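Local coordinates for histidine acid phosphatase (Bifidobacterium longum subsp. infantis, PDB 6RXD), which probably removes phosphate groups from inositol polyphosphates such as phytate and from 2,3-bisphosphoglycerate, as a member of the MINPP1 subfamily of histidine acid phosphatases, at residues Y38-A43 with D376-T381; Y109-R114 with E148-G153; L122-A127 with G159-G164; T132-S137 with N165-T170. One frame throughout, in Å; residues are numbered along the deposited sequence.

Contact 1 (Y38-A43 with D376-T381); sequences YTESMA and DDFLNT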
# COMPACT_ATOMS: atom_id res chain seq x y z
N TYR A 38 -22.47 7.61 10.10
CA TYR A 38 -21.05 7.37 10.35
C TYR A 38 -20.33 7.04 9.05
O TYR A 38 -20.93 6.49 8.13
CB TYR A 38 -20.90 6.21 11.36
CG TYR A 38 -19.47 5.93 11.78
CD1 TYR A 38 -18.78 6.80 12.62
CD2 TYR A 38 -18.82 4.78 11.34
CE1 TYR A 38 -17.46 6.54 13.00
CE2 TYR A 38 -17.52 4.50 11.72
CZ TYR A 38 -16.84 5.38 12.53
OH TYR A 38 -15.53 5.09 12.88
N THR A 39 -19.05 7.37 8.98
CA THR A 39 -18.22 6.84 7.90
C THR A 39 -16.82 6.56 8.43
O THR A 39 -16.41 7.13 9.43
CB THR A 39 -18.17 7.79 6.69
OG1 THR A 39 -17.52 7.13 5.59
CG2 THR A 39 -17.42 9.09 7.03
N GLU A 40 -16.08 5.67 7.77
CA GLU A 40 -14.72 5.40 8.24
C GLU A 40 -13.86 4.83 7.14
O GLU A 40 -14.36 4.39 6.11
CB GLU A 40 -14.74 4.43 9.42
CG GLU A 40 -15.32 3.08 9.09
CD GLU A 40 -15.23 2.12 10.24
OE1 GLU A 40 -14.25 2.19 11.01
OE2 GLU A 40 -16.16 1.30 10.39
N SER A 41 -12.55 4.86 7.36
CA SER A 41 -11.62 4.48 6.31
C SER A 41 -10.33 3.93 6.88
O SER A 41 -9.98 4.18 8.03
CB SER A 41 -11.28 5.70 5.46
OG SER A 41 -10.46 6.58 6.20
N MET A 42 -9.62 3.16 6.06
CA MET A 42 -8.20 2.97 6.29
C MET A 42 -7.54 3.05 4.93
O MET A 42 -7.99 2.40 3.97
CB MET A 42 -7.91 1.62 6.96
CG MET A 42 -6.43 1.41 7.33
SD MET A 42 -5.39 0.83 5.95
CE MET A 42 -6.02 -0.84 5.72
N ALA A 43 -6.49 3.85 4.84
CA ALA A 43 -5.77 4.04 3.59
C ALA A 43 -4.29 3.84 3.78
O ALA A 43 -3.72 4.26 4.80
CB ALA A 43 -6.03 5.45 3.04
N ASP A 376 -11.79 -5.55 14.00
CA ASP A 376 -12.47 -5.30 15.27
C ASP A 376 -12.78 -3.81 15.43
O ASP A 376 -13.88 -3.44 15.83
CB ASP A 376 -11.63 -5.76 16.47
CG ASP A 376 -11.58 -7.27 16.63
OD1 ASP A 376 -12.37 -7.98 15.97
OD2 ASP A 376 -10.75 -7.74 17.44
N ASP A 377 -11.81 -2.95 15.13
CA ASP A 377 -12.02 -1.52 15.33
C ASP A 377 -12.98 -0.93 14.30
O ASP A 377 -13.70 0.03 14.60
CB ASP A 377 -10.70 -0.75 15.29
CG ASP A 377 -10.79 0.58 16.01
OD1 ASP A 377 -11.12 0.56 17.22
OD2 ASP A 377 -10.58 1.64 15.38
N PHE A 378 -12.98 -1.49 13.09
CA PHE A 378 -13.93 -1.05 12.07
C PHE A 378 -15.36 -1.23 12.58
O PHE A 378 -16.23 -0.39 12.36
CB PHE A 378 -13.73 -1.80 10.74
CG PHE A 378 -13.03 -0.99 9.68
CD1 PHE A 378 -13.69 -0.63 8.51
CD2 PHE A 378 -11.71 -0.59 9.85
CE1 PHE A 378 -13.05 0.11 7.52
CE2 PHE A 378 -11.05 0.16 8.86
CZ PHE A 378 -11.73 0.51 7.70
N LEU A 379 -15.59 -2.32 13.30
CA LEU A 379 -16.93 -2.59 13.83
C LEU A 379 -17.16 -1.83 15.13
O LEU A 379 -18.24 -1.28 15.35
CB LEU A 379 -17.12 -4.10 14.03
CG LEU A 379 -17.12 -4.88 12.71
CD1 LEU A 379 -16.90 -6.37 12.96
CD2 LEU A 379 -18.42 -4.66 11.93
N ASN A 380 -16.14 -1.79 15.98
CA ASN A 380 -16.29 -1.16 17.29
C ASN A 380 -16.56 0.34 17.22
O ASN A 380 -17.28 0.88 18.06
CB ASN A 380 -15.05 -1.41 18.16
CG ASN A 380 -15.00 -2.82 18.71
OD1 ASN A 380 -16.01 -3.52 18.77
ND2 ASN A 380 -13.81 -3.26 19.12
N THR A 381 -15.96 1.02 16.25
CA THR A 381 -16.19 2.46 16.12
C THR A 381 -17.59 2.75 15.57
O THR A 381 -18.15 3.81 15.84
CB THR A 381 -15.11 3.18 15.26
OG1 THR A 381 -15.08 2.62 13.95
CG2 THR A 381 -13.72 3.06 15.90

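Contact 2 (Y109-R114 with E148-G153); sequences YGIGER and ENFEKG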
# COMPACT_ATOMS: atom_id res chain seq x y z
N TYR A 109 -4.98 13.99 -1.15
CA TYR A 109 -5.78 15.21 -1.24
C TYR A 109 -7.12 14.90 -1.93
O TYR A 109 -8.18 15.30 -1.46
CB TYR A 109 -4.99 16.26 -2.01
CG TYR A 109 -5.65 17.63 -2.04
CD1 TYR A 109 -5.28 18.62 -1.13
CD2 TYR A 109 -6.63 17.93 -2.98
CE1 TYR A 109 -5.87 19.86 -1.16
CE2 TYR A 109 -7.23 19.17 -3.01
CZ TYR A 109 -6.85 20.13 -2.09
OH TYR A 109 -7.44 21.38 -2.12
N GLY A 110 -7.06 14.15 -3.03
CA GLY A 110 -8.27 13.82 -3.77
C GLY A 110 -9.18 12.88 -3.01
O GLY A 110 -10.40 13.04 -3.00
N ILE A 111 -8.59 11.88 -2.36
CA ILE A 111 -9.38 10.95 -1.56
C ILE A 111 -10.13 11.71 -0.45
O ILE A 111 -11.31 11.45 -0.20
CB ILE A 111 -8.52 9.82 -0.97
CG1 ILE A 111 -7.93 8.96 -2.10
CG2 ILE A 111 -9.36 8.93 -0.05
CD1 ILE A 111 -6.83 7.97 -1.63
N GLY A 112 -9.44 12.66 0.18
CA GLY A 112 -10.05 13.50 1.21
C GLY A 112 -11.16 14.41 0.71
O GLY A 112 -12.21 14.50 1.35
N GLU A 113 -10.93 15.07 -0.42
CA GLU A 113 -11.98 15.87 -1.07
C GLU A 113 -13.23 15.03 -1.29
O GLU A 113 -14.34 15.45 -0.96
CB GLU A 113 -11.55 16.34 -2.46
CG GLU A 113 -10.43 17.33 -2.57
CD GLU A 113 -10.27 17.80 -4.01
OE1 GLU A 113 -10.04 16.94 -4.89
OE2 GLU A 113 -10.40 19.01 -4.26
N ARG A 114 -13.05 13.85 -1.88
CA ARG A 114 -14.19 13.02 -2.24
C ARG A 114 -14.84 12.35 -1.03
O ARG A 114 -16.02 12.00 -1.07
CB ARG A 114 -13.78 11.98 -3.30
CG ARG A 114 -13.30 12.61 -4.60
CD ARG A 114 -13.02 11.57 -5.68
NE ARG A 114 -11.91 10.70 -5.30
CZ ARG A 114 -10.63 10.95 -5.57
NH1 ARG A 114 -10.28 12.06 -6.22
NH2 ARG A 114 -9.69 10.10 -5.19
N GLU A 148 -2.18 14.02 6.42
CA GLU A 148 -2.22 15.48 6.43
C GLU A 148 -2.73 16.01 5.10
O GLU A 148 -3.47 16.99 5.05
CB GLU A 148 -0.83 16.05 6.76
CG GLU A 148 -0.37 15.71 8.17
CD GLU A 148 1.10 16.00 8.40
OE1 GLU A 148 1.73 16.61 7.52
OE2 GLU A 148 1.62 15.59 9.46
N ASN A 149 -2.36 15.35 4.01
CA ASN A 149 -2.88 15.75 2.71
C ASN A 149 -4.36 15.43 2.53
O ASN A 149 -5.09 16.21 1.93
CB ASN A 149 -2.03 15.14 1.59
CG ASN A 149 -0.71 15.86 1.41
OD1 ASN A 149 -0.68 16.97 0.89
ND2 ASN A 149 0.38 15.25 1.87
N PHE A 150 -4.79 14.28 3.04
CA PHE A 150 -6.21 13.93 3.05
C PHE A 150 -6.97 15.02 3.82
O PHE A 150 -8.02 15.49 3.38
CB PHE A 150 -6.37 12.56 3.73
CG PHE A 150 -7.80 12.10 3.92
CD1 PHE A 150 -8.29 11.02 3.20
CD2 PHE A 150 -8.63 12.70 4.86
CE1 PHE A 150 -9.60 10.56 3.39
CE2 PHE A 150 -9.94 12.26 5.05
CZ PHE A 150 -10.42 11.19 4.32
N GLU A 151 -6.43 15.39 4.98
CA GLU A 151 -7.06 16.40 5.82
C GLU A 151 -7.19 17.75 5.10
O GLU A 151 -8.23 18.40 5.16
CB GLU A 151 -6.28 16.53 7.13
CG GLU A 151 -6.85 17.59 8.09
CD GLU A 151 -6.08 17.66 9.39
OE1 GLU A 151 -6.72 17.85 10.44
OE2 GLU A 151 -4.84 17.54 9.37
N LYS A 152 -6.13 18.14 4.40
CA LYS A 152 -6.16 19.37 3.61
C LYS A 152 -7.22 19.33 2.52
O LYS A 152 -7.96 20.29 2.33
CB LYS A 152 -4.79 19.60 2.98
CG LYS A 152 -4.67 20.88 2.19
CD LYS A 152 -3.23 21.09 1.76
CE LYS A 152 -2.28 20.74 2.90
NZ LYS A 152 -0.86 21.02 2.58
N GLY A 153 -7.30 18.21 1.80
CA GLY A 153 -8.30 18.05 0.76
C GLY A 153 -9.71 18.06 1.32
O GLY A 153 -10.60 18.67 0.74

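Contact 3 (L122-A127 with G159-G164); sequences LFDQAA and GGRLIG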
# COMPACT_ATOMS: atom_id res chain seq x y z
N LEU A 122 -23.85 13.97 5.97
CA LEU A 122 -23.31 13.58 7.27
C LEU A 122 -22.47 14.69 7.90
O LEU A 122 -22.62 15.03 9.08
CB LEU A 122 -22.45 12.32 7.14
CG LEU A 122 -21.77 11.82 8.42
CD1 LEU A 122 -22.79 11.30 9.42
CD2 LEU A 122 -20.72 10.75 8.11
N PHE A 123 -21.56 15.25 7.11
CA PHE A 123 -20.63 16.22 7.66
C PHE A 123 -21.23 17.60 7.85
O PHE A 123 -20.84 18.30 8.77
CB PHE A 123 -19.35 16.25 6.83
CG PHE A 123 -18.52 15.00 6.98
CD1 PHE A 123 -18.00 14.65 8.23
CD2 PHE A 123 -18.28 14.17 5.90
CE1 PHE A 123 -17.25 13.49 8.38
CE2 PHE A 123 -17.53 13.01 6.05
CZ PHE A 123 -17.01 12.67 7.29
N ASP A 124 -22.18 17.98 7.01
CA ASP A 124 -22.90 19.23 7.25
C ASP A 124 -23.74 19.16 8.52
O ASP A 124 -23.86 20.14 9.24
CB ASP A 124 -23.76 19.63 6.04
CG ASP A 124 -22.93 19.98 4.83
OD1 ASP A 124 -21.69 20.06 4.95
OD2 ASP A 124 -23.52 20.20 3.74
N GLN A 125 -24.31 17.99 8.81
CA GLN A 125 -25.03 17.79 10.06
C GLN A 125 -24.07 17.86 11.24
O GLN A 125 -24.37 18.46 12.27
CB GLN A 125 -25.75 16.44 10.07
CG GLN A 125 -26.87 16.32 9.06
CD GLN A 125 -27.62 15.01 9.21
OE1 GLN A 125 -27.67 14.19 8.29
NE2 GLN A 125 -28.21 14.79 10.38
N ALA A 126 -22.91 17.23 11.08
CA ALA A 126 -21.88 17.22 12.13
C ALA A 126 -21.42 18.63 12.46
O ALA A 126 -21.21 18.96 13.63
CB ALA A 126 -20.70 16.38 11.69
N ALA A 127 -21.23 19.45 11.43
CA ALA A 127 -20.83 20.84 11.62
C ALA A 127 -21.86 21.59 12.46
O ALA A 127 -21.52 22.49 13.22
CB ALA A 127 -20.64 21.54 10.29
N GLY A 159 -14.82 23.75 2.80
CA GLY A 159 -14.65 25.17 3.09
C GLY A 159 -14.29 25.47 4.53
O GLY A 159 -14.69 26.51 5.08
N GLY A 160 -13.54 24.56 5.16
CA GLY A 160 -13.06 24.75 6.51
C GLY A 160 -14.10 24.57 7.61
O GLY A 160 -13.79 24.78 8.79
N ARG A 161 -15.31 24.17 7.24
CA ARG A 161 -16.42 24.12 8.20
C ARG A 161 -16.34 22.96 9.20
O ARG A 161 -17.15 22.91 10.14
CB ARG A 161 -17.77 24.11 7.46
CG ARG A 161 -18.08 25.45 6.77
CD ARG A 161 -19.36 25.40 5.94
NE ARG A 161 -19.20 24.61 4.72
CZ ARG A 161 -19.69 23.38 4.55
NH1 ARG A 161 -20.39 22.81 5.52
NH2 ARG A 161 -19.47 22.73 3.42
N LEU A 162 -15.38 22.06 9.01
CA LEU A 162 -15.18 20.94 9.94
C LEU A 162 -13.87 21.03 10.72
O LEU A 162 -13.55 20.14 11.51
CB LEU A 162 -15.28 19.58 9.24
CG LEU A 162 -16.67 19.02 8.92
CD1 LEU A 162 -17.51 18.92 10.18
CD2 LEU A 162 -17.37 19.85 7.87
N ILE A 163 -13.12 22.11 10.52
CA ILE A 163 -11.85 22.30 11.22
C ILE A 163 -12.02 22.30 12.75
O ILE A 163 -11.20 21.75 13.48
CB ILE A 163 -11.16 23.60 10.74
CG1 ILE A 163 -10.59 23.39 9.33
CG2 ILE A 163 -10.07 24.03 11.71
CD1 ILE A 163 -10.12 24.69 8.68
N GLY A 164 -13.11 22.89 13.24
CA GLY A 164 -13.36 22.92 14.67
C GLY A 164 -13.97 21.63 15.18
O GLY A 164 -14.25 21.50 16.38

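Contact 4 (T132-S137 with N165-T170); sequences TIAYQS and NVSAPT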
# COMPACT_ATOMS: atom_id res chain seq x y z
N THR A 132 -17.81 14.89 15.72
CA THR A 132 -16.36 15.03 15.62
C THR A 132 -15.71 14.01 14.68
O THR A 132 -16.26 12.93 14.42
CB THR A 132 -15.67 14.98 17.00
OG1 THR A 132 -15.90 13.70 17.60
CG2 THR A 132 -16.22 16.08 17.91
N ILE A 133 -14.54 14.38 14.18
CA ILE A 133 -13.80 13.54 13.24
C ILE A 133 -12.50 13.08 13.91
O ILE A 133 -11.77 13.89 14.48
CB ILE A 133 -13.44 14.35 11.98
CG1 ILE A 133 -14.72 14.77 11.24
CG2 ILE A 133 -12.52 13.56 11.06
CD1 ILE A 133 -14.46 15.69 10.05
N ALA A 134 -12.21 11.78 13.84
CA ALA A 134 -10.96 11.27 14.41
C ALA A 134 -9.99 10.90 13.30
O ALA A 134 -10.33 10.10 12.43
CB ALA A 134 -11.23 10.06 15.30
N TYR A 135 -8.80 11.49 13.32
CA TYR A 135 -7.74 11.14 12.39
C TYR A 135 -6.74 10.25 13.10
O TYR A 135 -6.35 10.54 14.23
CB TYR A 135 -7.03 12.40 11.89
CG TYR A 135 -7.79 13.19 10.86
CD1 TYR A 135 -7.83 12.78 9.53
CD2 TYR A 135 -8.46 14.36 11.20
CE1 TYR A 135 -8.52 13.50 8.58
CE2 TYR A 135 -9.17 15.09 10.24
CZ TYR A 135 -9.18 14.65 8.94
OH TYR A 135 -9.86 15.35 7.97
N GLN A 136 -6.34 9.16 12.46
CA GLN A 136 -5.38 8.24 13.08
C GLN A 136 -4.31 7.84 12.10
O GLN A 136 -4.57 7.74 10.91
CB GLN A 136 -6.08 6.98 13.58
CG GLN A 136 -7.15 7.24 14.64
CD GLN A 136 -7.80 5.97 15.14
OE1 GLN A 136 -7.49 4.86 14.69
NE2 GLN A 136 -8.72 6.12 16.09
N SER A 137 -3.11 7.61 12.62
CA SER A 137 -2.06 6.99 11.81
C SER A 137 -1.27 5.97 12.63
O SER A 137 -1.44 5.87 13.84
CB SER A 137 -1.14 8.04 11.20
OG SER A 137 0.02 8.20 11.97
N ASN A 165 -14.19 20.66 14.29
CA ASN A 165 -14.81 19.38 14.65
C ASN A 165 -13.84 18.21 14.71
O ASN A 165 -14.26 17.06 14.59
CB ASN A 165 -15.91 19.02 13.64
CG ASN A 165 -17.09 19.97 13.69
OD1 ASN A 165 -17.01 21.11 13.22
ND2 ASN A 165 -18.21 19.50 14.23
N VAL A 166 -12.55 18.47 14.87
CA VAL A 166 -11.57 17.39 14.91
C VAL A 166 -11.31 16.96 16.35
O VAL A 166 -11.10 17.80 17.22
CB VAL A 166 -10.24 17.81 14.25
CG1 VAL A 166 -9.22 16.67 14.33
CG2 VAL A 166 -10.47 18.19 12.80
N SER A 167 -11.36 15.65 16.60
CA SER A 167 -11.04 15.13 17.93
C SER A 167 -9.57 15.38 18.24
O SER A 167 -8.69 15.06 17.44
CB SER A 167 -11.35 13.64 18.03
OG SER A 167 -12.71 13.38 17.76
N ALA A 168 -9.29 15.95 19.41
CA ALA A 168 -7.91 16.16 19.84
C ALA A 168 -7.32 14.82 20.25
O ALA A 168 -7.91 14.10 21.06
CB ALA A 168 -7.87 17.14 21.01
N PRO A 169 -6.15 14.46 19.68
CA PRO A 169 -5.53 13.19 20.06
C PRO A 169 -5.05 13.18 21.51
O PRO A 169 -4.64 14.22 22.02
CB PRO A 169 -4.32 13.09 19.13
CG PRO A 169 -4.70 13.92 17.94
CD PRO A 169 -5.47 15.08 18.52
N THR A 170 -5.12 12.01 22.14
CA THR A 170 -4.50 11.82 23.45
C THR A 170 -3.03 11.50 23.28
O THR A 170 -2.22 11.73 24.18
CB THR A 170 -5.19 10.71 24.26
OG1 THR A 170 -5.30 9.52 23.47
CG2 THR A 170 -6.58 11.14 24.72
O HOH W 1 -8.00 13.10 15.73

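Contact 1 (Y38-A43 with D376-T381)
Glu40 reaches from its strand to Phe378 and Thr381 on the helix, and its side chain is best followed outward. CB points toward the helix, with CG between the backbone N and the carbonyl carbon (chi1 62°). CG passes 4.1 Å from CE1 of the Phe378 ring. CD then lies 3.6 Å from Phe378 CD1, the carboxylate stacked over one ring face with the two planes 17° apart. At the tip, OE1 comes within 3.1 Å of Thr381 OG1 and also forms a salt bridge to Arg396. OE2 stands only 2.6 Å from Phe378 O, a spacing at which the acid probably holds a proton. Tyr38 suits its place because its ring holds the hydroxyl far enough from the strand to reach the helix, where OH and Thr381 OG1 share a hydrogen bond of 2.7 Å; Thr394 OG1 bonds the same hydroxyl. Met42 is apolar where the surroundings are: its CB meets Phe378 CE2 at the ring edge, 3.9 Å away. The segment 376-381 of helix 372-386 runs nearly antiparallel to 38-43 of strand 34-44, which pairs with the strands 391-398 and 445-453 and leads into the RHG signature of the histidine phosphatases; Trp448 and Phe406 also pack on Phe378.

Contact 2 (Y109-R114 with E148-G153)
Gly112 and Gly153 let two helices come together until their axes are 6.5 Å apart, crossing at -43°, and each glycine lies beneath an aromatic ring of the other helix. Gly112 CA sits over the centre of the Phe150 ring, 3.6 Å from its centroid and 9° off the ring normal. Gly153 CA stands over the face of Tyr109 in the same way, making a second CH-pi contact. Both rings reach across because CG is anti to the backbone N (chi1 175° for Phe150). Backbone meets backbone as well: Gly153 CA is 3.5 Å from Tyr109 O, and Gly112 CA is 3.6 Å from Phe150 O, both CA-H...O contacts. A side chain at either glycine would run into these carbonyl oxygens. Ile111 closes the buried side, its CG2 3.8 Å from CE1 at the edge of the Phe150 ring. An alanine in place of Phe150 would probably open a gap beside Gly112 CA and Ile111 CG2, which would lose the ring they pack against. The other flank is looser: the aliphatic CG of Lys152 lies at the edge of the Tyr109 ring, 3.7 Å from CE1, and Glu113 CG rests 3.6 Å from Gly153 O. A long lysine suits this exposed place because its methylenes can lie beside the ring while its ammonium end leads away from the other helix. On the inner side, the ring of Phe150 meets Phe395 and Phe397 of the strand 391-398, and Ile111 rests on the strand 445-453, placing the helices 102-118 and 141-157 against the central sheet.

Contact 3 (L122-A127 with G159-G164)
Arg161 turns the edge of its guanidinium to Asp124, whose OD1 lies near the guanidinium plane. The two flat groups are 69° apart, and NH1 comes to OD1 from above the carboxylate plane. The bond itself is straight: NH1 to OD1 is 3.1 Å with an N-H...O angle of 173°, a hydrogen-bonded salt bridge. Tyr116 OH bonds both partners, to Asp124 OD1 and Arg161 NH2, so the pair belongs to a small polar network at the surface. The other flat group, the Phe123 ring, has Leu122 CD2 over one face and meets Phe154 edge-to-face. An alanine in place of Asp124 would probably leave Arg161 NH1 without its charged mate and its guanidinium freer to turn. The loop that presents Arg161 follows a Schellman motif ending the helix 141-157, with Gly159 as the C-prime residue; its positive phi suits a glycine. A type I turn from Gly160 to Ile163 then brings Leu162 against the helix 120-129. There Leu162 CD1 lies 3.7 Å from Phe123 O and 4.1 Å from Ala127 CB, while CD2 is 4.2 Å from Phe123 CB. Small alanines suit this flank of the helix: Ala126 CB approaches Leu162 CD1 to 4.3 Å, and Ala127 CB stands 3.8 Å from Arg161 O.

Contact 4 (T132-S137 with N165-T170)
Tyr135 and Val166 cross at about a right angle. Valine CG1, anti to the backbone N (chi1 179°), is the methyl that meets the ring, lying in its plane at the edge, 4.0 Å from Tyr135 CD2. Thr132 and Ser167, by contrast, meet through their hydroxyls: OG1 and OG are 3.2 Å apart, a weak bond whose proton has another acceptor within reach. Between these pairs the backbones form a single parallel bridge, Ile133 with Val166. Ile133 N donates to Asn165 O over 2.7 Å, nearly along the C=O axis, and Ser167 N donates to Ile133 O over 2.8 Å at 169°. One step further the chains part, and a water takes the place of a direct bond, accepting from Tyr135 N at 3.0 Å and probably donating to Ser167 O at 2.7 Å. The segment 165-170 therefore lines the start of an edge that the strand 181-183 takes up at Gln182, while the strand 391-398 pairs along the other edge. Asn165 suits the beginning, where its ND2 bonds to Gly131 O. Tyr135 packs on Glu151 and Val166 on Asp180, both zinc ligands seen in this protein though no metal is bound there in this chain. The chemistry implies that two backbone bonds and a shared water hold the loop to the strand, the hydroxyl pair adding at most a weak bond, with apolar contact supplied by the valine and the ring.

How the contacts relate
All four contacts lie around the central sheet of the histidine phosphatase fold. Contact 1 joins residues far apart in sequence, and the other three are nested inside the loop it closes. Contacts 2, 3 and 4 interleave along the chain, following helix 102-118, helix 120-129, strand 132-137, helix 141-157 and the loop after it. Their centres are 13 to 15 Å apart, and contact 4 touches both others: Tyr135 on Phe150, and Ile133 on Phe123 and Leu162. Thr39 packs on Phe123, while Glu40 faces helix 372-386, so neighbouring residues of strand 34-44 serve layers on opposite faces of the sheet, as in a three-layer alpha/beta fold.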